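PDB 2RHF: DNA helicase RecQ from Deinococcus radiodurans, which probably couples ATP hydrolysis to unwinding of duplex DNA in the 3'-5' direction, and is represented here by an HRDC domain from its C-terminal end. Local coordinates for residues Ile67-Ala70 and Ile71-Leu75; Leu7-Ala10 and Leu11-Arg15; Gly23-Ala26 and Phe27-Phe30. All blocks are in the same frame, centred on the assembly; numbering follows the deposited sequence.

Contact 1: Ile67-Ala70 and Ile71-Leu75; sequences ILDA and INTVL
Ile71 packs against Ile67 one turn back on helix 57-76, the two side chains lying side by side and pointing the same way. Ile71 CD1 meets the branch methyl CG2 of Ile67 at 4.0 Å. Ile71 has its CG1 anti to the carbonyl carbon (chi1 -70°), which carries that branch back along the helix to 3.5 Å from Ile67 O. Its own backbone N bonds Ile67 O at 3.1 Å.

Ala70, with nothing beyond CB, contributes through its carbonyl: Ala70 O accepts from Val74 N, and Val74 CG2 rests 3.5 Å from the same oxygen. Leu68 likewise meets the next turn through its backbone, Leu68 O taking the 2.9 Å bond from Asn72 N, while its side chain leads off to Leu49. Asn72 CG folds back over Leu68 O at 3.3 Å, and the amide's OD1 is bonded by Arg44 NH2. With the amide replaced by an alanine's methyl, Arg44 NH2 would probably lose this acceptor, and the carbonyl of Leu68 its covering group. On the outer face Asp69 O is gripped twice by Thr73, from opposite faces of the carbonyl plane: by Thr73 N, and by Thr73 OG1 at 2.8 Å.

This is the i to i+4 pattern of an amphipathic alpha-helix, its isoleucines turned inward and Asp69 and Thr73 outward, in the last helix of the helical HRDC domain.

Contact 2: Leu7-Ala10 and Leu11-Arg15; sequences LSEA and LRELR
Glu9 and Glu13 bring their carboxylates together one turn apart on helix 4-22, with Glu9 OE2 only 2.7 Å from Glu13 OE2. An approach this short between two acid oxygens suggests that one of the groups is protonated, which would ease the repulsion of like charges. The carboxylate planes stand 90° apart. Glu13, its CG anti to the carbonyl carbon (chi1 -71°), reaches back along the helix, and its OE2 also lies 3.3 Å from Glu9 CG.

The main-chain donors and acceptors here are satisfied in the usual helical way. Leu11 N bonds Leu7 O, Arg12 N bonds Ser8 O and Glu13 N bonds Glu9 O, while Leu14 N closes the set on Ala10 O at 2.8 Å. Aliphatic carbons shield several of these oxygens: Leu11 CG sits 3.3 Å from Leu7 O, and Glu13 CG 3.2 Å from Glu9 O. Ser8 OG turns back to the carbonyl oxygen of Asn4, so its polar end serves the preceding turn. What it offers Arg12 is carbon, Ser8 CB lying at the edge of the guanidinium, 3.9 Å from Arg12 NH1. Arg15 NH1 is bonded to both Asn32 OD1 and the carbonyl oxygen of Phe30.

Around the helix, Leu7, Ala10 and Leu14 face helix 57-76. Ser8, Leu11 and Arg12 lie against helix 32-41, and Arg15 reaches helix 26-29, so helix 4-22 packs on three neighbours at once.

Contact 3: Gly23-Ala26 and Phe27-Phe30; sequences GYSA and FVVF
Ser25 caps the short helix 26-29: its OG accepts from Val28 N at 3.1 Å and 159°, three residues on. The torsion that allows this holds OG between the backbone N and the carbonyl carbon (chi1 66°), turned in toward the first turn. Val28 CG2 closes against the same oxygen at 3.4 Å. This is the tight part of the contact. Ser25 O takes Val29 N at 3.0 Å, and Ala26 O takes Phe30 N almost along its C=O axis.

Just ahead of the cap, Tyr24 lays carbon over the turn. Its CB lies 4.0 Å from Val29 CG2, joining the residue before the N-cap to the fourth one after it, the pairing of a hydrophobic staple. Val28 CG1 meets the ring obliquely, 3.7 Å from Tyr24 CG. Val29 is buried, with Arg15 and Leu18 of helix 4-22 and Tyr63 of helix 57-76 against it.

Away from the cap the packing is looser. The Phe27 ring leads away from the turn and is exposed; Tyr24 is exposed too, though it touches Tyr63. A phosphate ion, probably from the crystallisation liquor, lies about 5 Å from the Val28 side chain.

The chemistry is that of an N-cap: a hydroxyl supplies an acceptor for an amide that has no preceding turn to bond, apolar contacts cover the start, and Arg59 takes the carbonyl of Val28 at the other end.

Overall arrangement
Contacts 1 and 2 meet where helix 57-76 packs on helix 4-22, with their apolar faces in the core and their polar faces at the surface: Val74 sets CG2 3.4 Å from Ala10 CB, and Ile67 lies against Leu14. On the polar side contact 2 has its paired acids and contact 1 its aspartate and threonine. Contact 3 lies nearer the surface, its centre about 20 Å from that of contact 1, and adds to its helix bonds a side-chain cap that the other two lack. It joins contact 2 through Arg15 NH1, probably hydrogen-bonded to Phe30 O at 2.8 Å, while Phe30 CZ reaches Leu11 O.

Contact 1: Ile67-Ala70 and Ile71-Leu75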
loop_
_atom_site.group_PDB
_atom_site.type_symbol
_atom_site.label_atom_id
_atom_site.label_comp_id
_atom_site.label_asym_id
_atom_site.label_seq_id
_atom_site.Cartn_x
_atom_site.Cartn_y
_atom_site.Cartn_z
ATOM N N ILE A 67 0.670 -5.069 0.914
ATOM C CA ILE A 67 1.005 -3.960 0.042
ATOM C C ILE A 67 1.950 -4.419 -1.064
ATOM O O ILE A 67 1.737 -4.110 -2.243
ATOM C CB ILE A 67 1.622 -2.800 0.853
ATOM C CG1 ILE A 67 0.552 -2.135 1.738
ATOM C CG2 ILE A 67 2.277 -1.773 -0.083
ATOM C CD1 ILE A 67 1.108 -1.213 2.825
ATOM N N LEU A 68 3.004 -5.137 -0.707
ATOM C CA LEU A 68 3.950 -5.621 -1.725
ATOM C C LEU A 68 3.249 -6.520 -2.724
ATOM O O LEU A 68 3.520 -6.453 -3.915
ATOM C CB LEU A 68 5.113 -6.361 -1.082
ATOM C CG LEU A 68 6.024 -5.512 -0.186
ATOM C CD1 LEU A 68 7.151 -6.369 0.380
ATOM C CD2 LEU A 68 6.594 -4.299 -0.938
ATOM N N ASP A 69 2.343 -7.364 -2.240
ATOM C CA ASP A 69 1.607 -8.284 -3.103
ATOM C C ASP A 69 0.677 -7.514 -4.052
ATOM O O ASP A 69 0.542 -7.884 -5.221
ATOM C CB ASP A 69 0.860 -9.288 -2.205
ATOM C CG ASP A 69 -0.045 -10.242 -2.965
ATOM O OD1 ASP A 69 0.335 -10.745 -4.051
ATOM O OD2 ASP A 69 -1.131 -10.528 -2.409
ATOM N N ALA A 70 0.028 -6.455 -3.568
ATOM C CA ALA A 70 -0.803 -5.633 -4.447
ATOM C C ALA A 70 0.040 -5.029 -5.585
ATOM O O ALA A 70 -0.335 -5.091 -6.760
ATOM C CB ALA A 70 -1.508 -4.536 -3.659
ATOM N N ILE A 71 1.185 -4.460 -5.231
ATOM C CA ILE A 71 2.082 -3.881 -6.215
ATOM C C ILE A 71 2.552 -4.950 -7.212
ATOM O O ILE A 71 2.522 -4.728 -8.426
ATOM C CB ILE A 71 3.261 -3.194 -5.497
ATOM C CG1 ILE A 71 2.757 -1.931 -4.770
ATOM C CG2 ILE A 71 4.382 -2.838 -6.482
ATOM C CD1 ILE A 71 3.715 -1.376 -3.744
ATOM N N ASN A 72 2.975 -6.109 -6.712
ATOM C CA ASN A 72 3.448 -7.175 -7.584
ATOM C C ASN A 72 2.379 -7.715 -8.497
ATOM O O ASN A 72 2.653 -8.058 -9.645
ATOM C CB ASN A 72 4.056 -8.299 -6.758
ATOM C CG ASN A 72 5.401 -7.920 -6.199
ATOM O OD1 ASN A 72 6.136 -7.174 -6.825
ATOM N ND2 ASN A 72 5.725 -8.421 -5.028
ATOM N N THR A 73 1.148 -7.774 -8.008
ATOM C CA THR A 73 0.051 -8.268 -8.822
ATOM C C THR A 73 -0.147 -7.361 -10.036
ATOM O O THR A 73 -0.386 -7.839 -11.154
ATOM C CB THR A 73 -1.238 -8.408 -7.986
ATOM O OG1 THR A 73 -1.028 -9.388 -6.960
ATOM C CG2 THR A 73 -2.405 -8.870 -8.847
ATOM N N VAL A 74 -0.049 -6.054 -9.821
ATOM C CA VAL A 74 -0.145 -5.098 -10.923
ATOM C C VAL A 74 1.073 -5.169 -11.845
ATOM O O VAL A 74 0.929 -5.206 -13.067
ATOM C CB VAL A 74 -0.343 -3.666 -10.387
ATOM C CG1 VAL A 74 -0.250 -2.641 -11.529
ATOM C CG2 VAL A 74 -1.667 -3.566 -9.648
ATOM N N LEU A 75 2.275 -5.169 -11.277
ATOM C CA LEU A 75 3.478 -5.111 -12.114
ATOM C C LEU A 75 3.681 -6.375 -12.933
ATOM O O LEU A 75 4.151 -6.302 -14.068
ATOM C CB LEU A 75 4.712 -4.849 -11.271
ATOM C CG LEU A 75 4.799 -3.490 -10.585
ATOM C CD1 LEU A 75 6.032 -3.417 -9.724
ATOM C CD2 LEU A 75 4.765 -2.354 -11.573
#

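Contact 2: Leu7-Ala10 and Leu11-Arg15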
loop_
_atom_site.group_PDB
_atom_site.type_symbol
_atom_site.label_atom_id
_atom_site.label_comp_id
_atom_site.label_asym_id
_atom_site.label_seq_id
_atom_site.Cartn_x
_atom_site.Cartn_y
_atom_site.Cartn_z
ATOM N N LEU A 7 -1.560 0.887 -10.332
ATOM C CA LEU A 7 -1.052 0.681 -8.975
ATOM C C LEU A 7 -1.955 1.360 -7.962
ATOM O O LEU A 7 -2.278 0.779 -6.918
ATOM C CB LEU A 7 0.371 1.218 -8.867
ATOM C CG LEU A 7 1.430 0.384 -9.587
ATOM C CD1 LEU A 7 2.717 1.180 -9.763
ATOM C CD2 LEU A 7 1.695 -0.919 -8.831
ATOM N N SER A 8 -2.355 2.595 -8.261
ATOM C CA SER A 8 -3.193 3.358 -7.345
ATOM C C SER A 8 -4.537 2.670 -7.117
ATOM O O SER A 8 -5.018 2.623 -5.990
ATOM C CB SER A 8 -3.408 4.775 -7.873
ATOM O OG SER A 8 -2.181 5.485 -7.935
ATOM N N GLU A 9 -5.115 2.122 -8.184
ATOM C CA GLU A 9 -6.372 1.384 -8.070
ATOM C C GLU A 9 -6.216 0.146 -7.186
ATOM O O GLU A 9 -7.055 -0.105 -6.321
ATOM C CB GLU A 9 -6.909 0.966 -9.451
ATOM C CG GLU A 9 -8.121 -0.003 -9.351
ATOM C CD GLU A 9 -8.602 -0.571 -10.691
ATOM O OE1 GLU A 9 -8.282 0.008 -11.747
ATOM O OE2 GLU A 9 -9.327 -1.604 -10.688
ATOM N N ALA A 10 -5.153 -0.634 -7.408
ATOM C CA ALA A 10 -4.933 -1.829 -6.597
ATOM C C ALA A 10 -4.746 -1.450 -5.140
ATOM O O ALA A 10 -5.253 -2.133 -4.250
ATOM C CB ALA A 10 -3.748 -2.606 -7.104
ATOM N N LEU A 11 -4.027 -0.362 -4.887
ATOM C CA LEU A 11 -3.818 0.067 -3.517
ATOM C C LEU A 11 -5.117 0.554 -2.860
ATOM O O LEU A 11 -5.340 0.299 -1.678
ATOM C CB LEU A 11 -2.729 1.123 -3.452
ATOM C CG LEU A 11 -1.332 0.587 -3.778
ATOM C CD1 LEU A 11 -0.407 1.743 -4.118
ATOM C CD2 LEU A 11 -0.765 -0.258 -2.638
ATOM N N ARG A 12 -5.980 1.218 -3.626
ATOM C CA ARG A 12 -7.293 1.594 -3.109
ATOM C C ARG A 12 -8.149 0.363 -2.813
ATOM O O ARG A 12 -8.867 0.322 -1.811
ATOM C CB ARG A 12 -8.025 2.508 -4.088
ATOM C CG ARG A 12 -7.552 3.942 -4.028
ATOM C CD ARG A 12 -8.457 4.912 -4.793
ATOM N NE ARG A 12 -8.072 6.277 -4.431
ATOM C CZ ARG A 12 -7.054 6.947 -4.975
ATOM N NH1 ARG A 12 -6.353 6.420 -5.968
ATOM N NH2 ARG A 12 -6.748 8.159 -4.538
ATOM N N GLU A 13 -8.076 -0.641 -3.688
ATOM C CA GLU A 13 -8.794 -1.898 -3.485
ATOM C C GLU A 13 -8.273 -2.615 -2.250
ATOM O O GLU A 13 -9.049 -3.134 -1.442
ATOM C CB GLU A 13 -8.676 -2.776 -4.734
ATOM C CG GLU A 13 -9.494 -2.205 -5.898
ATOM C CD GLU A 13 -9.169 -2.801 -7.262
ATOM O OE1 GLU A 13 -8.155 -3.512 -7.420
ATOM O OE2 GLU A 13 -9.943 -2.524 -8.207
ATOM N N LEU A 14 -6.957 -2.644 -2.086
ATOM C CA LEU A 14 -6.360 -3.236 -0.892
ATOM C C LEU A 14 -6.829 -2.486 0.350
ATOM O O LEU A 14 -7.222 -3.097 1.357
ATOM C CB LEU A 14 -4.844 -3.208 -0.970
ATOM C CG LEU A 14 -4.146 -3.616 0.331
ATOM C CD1 LEU A 14 -4.483 -5.046 0.751
ATOM C CD2 LEU A 14 -2.661 -3.435 0.208
ATOM N N ARG A 15 -6.776 -1.162 0.302
ATOM C CA ARG A 15 -7.176 -0.363 1.453
ATOM C C ARG A 15 -8.621 -0.684 1.873
ATOM O O ARG A 15 -8.901 -0.820 3.065
ATOM C CB ARG A 15 -6.967 1.117 1.167
ATOM C CG ARG A 15 -7.271 2.023 2.371
ATOM C CD ARG A 15 -6.743 3.419 2.178
ATOM N NE ARG A 15 -7.396 4.102 1.062
ATOM C CZ ARG A 15 -7.084 5.328 0.656
ATOM N NH1 ARG A 15 -6.132 6.024 1.279
ATOM N NH2 ARG A 15 -7.725 5.867 -0.357
#

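Contact 3: Gly23-Ala26 and Phe27-Phe30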
loop_
_atom_site.group_PDB
_atom_site.type_symbol
_atom_site.label_atom_id
_atom_site.label_comp_id
_atom_site.label_asym_id
_atom_site.label_seq_id
_atom_site.Cartn_x
_atom_site.Cartn_y
_atom_site.Cartn_z
ATOM N N GLY A 23 -12.050 -2.841 10.597
ATOM C CA GLY A 23 -13.041 -1.854 11.026
ATOM C C GLY A 23 -12.552 -0.405 11.022
ATOM O O GLY A 23 -13.275 0.492 11.464
ATOM N N TYR A 24 -11.333 -0.166 10.524
ATOM C CA TYR A 24 -10.760 1.178 10.484
ATOM C C TYR A 24 -11.181 1.946 9.245
ATOM O O TYR A 24 -11.549 1.359 8.216
ATOM C CB TYR A 24 -9.234 1.117 10.533
ATOM C CG TYR A 24 -8.638 0.468 11.757
ATOM C CD1 TYR A 24 -9.272 0.540 12.999
ATOM C CD2 TYR A 24 -7.397 -0.159 11.691
ATOM C CE1 TYR A 24 -8.698 -0.040 14.133
ATOM C CE2 TYR A 24 -6.815 -0.733 12.816
ATOM C CZ TYR A 24 -7.474 -0.674 14.031
ATOM O OH TYR A 24 -6.903 -1.240 15.152
ATOM N N SER A 25 -11.077 3.268 9.333
ATOM C CA SER A 25 -11.303 4.139 8.187
ATOM C C SER A 25 -10.160 4.034 7.188
ATOM O O SER A 25 -9.069 3.569 7.513
ATOM C CB SER A 25 -11.413 5.587 8.649
ATOM O OG SER A 25 -10.157 5.986 9.163
ATOM N N ALA A 26 -10.402 4.514 5.976
ATOM C CA ALA A 26 -9.334 4.594 4.979
ATOM C C ALA A 26 -8.136 5.343 5.532
ATOM O O ALA A 26 -6.997 4.886 5.411
ATOM C CB ALA A 26 -9.831 5.273 3.719
ATOM N N PHE A 27 -8.393 6.501 6.132
ATOM C CA PHE A 27 -7.356 7.336 6.691
ATOM C C PHE A 27 -6.473 6.586 7.692
ATOM O O PHE A 27 -5.249 6.711 7.656
ATOM C CB PHE A 27 -7.981 8.582 7.331
ATOM C CG PHE A 27 -6.993 9.424 8.050
ATOM C CD1 PHE A 27 -6.164 10.294 7.343
ATOM C CD2 PHE A 27 -6.828 9.300 9.422
ATOM C CE1 PHE A 27 -5.193 11.049 8.008
ATOM C CE2 PHE A 27 -5.859 10.037 10.080
ATOM C CZ PHE A 27 -5.039 10.910 9.363
ATOM N N VAL A 28 -7.090 5.815 8.583
ATOM C CA VAL A 28 -6.353 5.080 9.599
ATOM C C VAL A 28 -5.574 3.904 8.996
ATOM O O VAL A 28 -4.503 3.570 9.489
ATOM C CB VAL A 28 -7.299 4.632 10.735
ATOM C CG1 VAL A 28 -6.656 3.598 11.650
ATOM C CG2 VAL A 28 -7.738 5.849 11.546
ATOM N N VAL A 29 -6.091 3.299 7.927
ATOM C CA VAL A 29 -5.362 2.234 7.233
ATOM C C VAL A 29 -4.080 2.802 6.598
ATOM O O VAL A 29 -2.986 2.421 6.984
ATOM C CB VAL A 29 -6.275 1.468 6.246
ATOM C CG1 VAL A 29 -5.456 0.493 5.402
ATOM C CG2 VAL A 29 -7.352 0.719 7.032
ATOM N N PHE A 30 -4.221 3.696 5.626
ATOM C CA PHE A 30 -3.123 4.552 5.175
ATOM C C PHE A 30 -3.677 5.692 4.353
ATOM O O PHE A 30 -4.682 5.545 3.667
ATOM C CB PHE A 30 -1.966 3.795 4.459
ATOM C CG PHE A 30 -2.383 2.915 3.297
ATOM C CD1 PHE A 30 -2.585 3.454 2.029
ATOM C CD2 PHE A 30 -2.494 1.539 3.462
ATOM C CE1 PHE A 30 -2.920 2.641 0.955
ATOM C CE2 PHE A 30 -2.823 0.711 2.378
ATOM C CZ PHE A 30 -3.049 1.268 1.133
#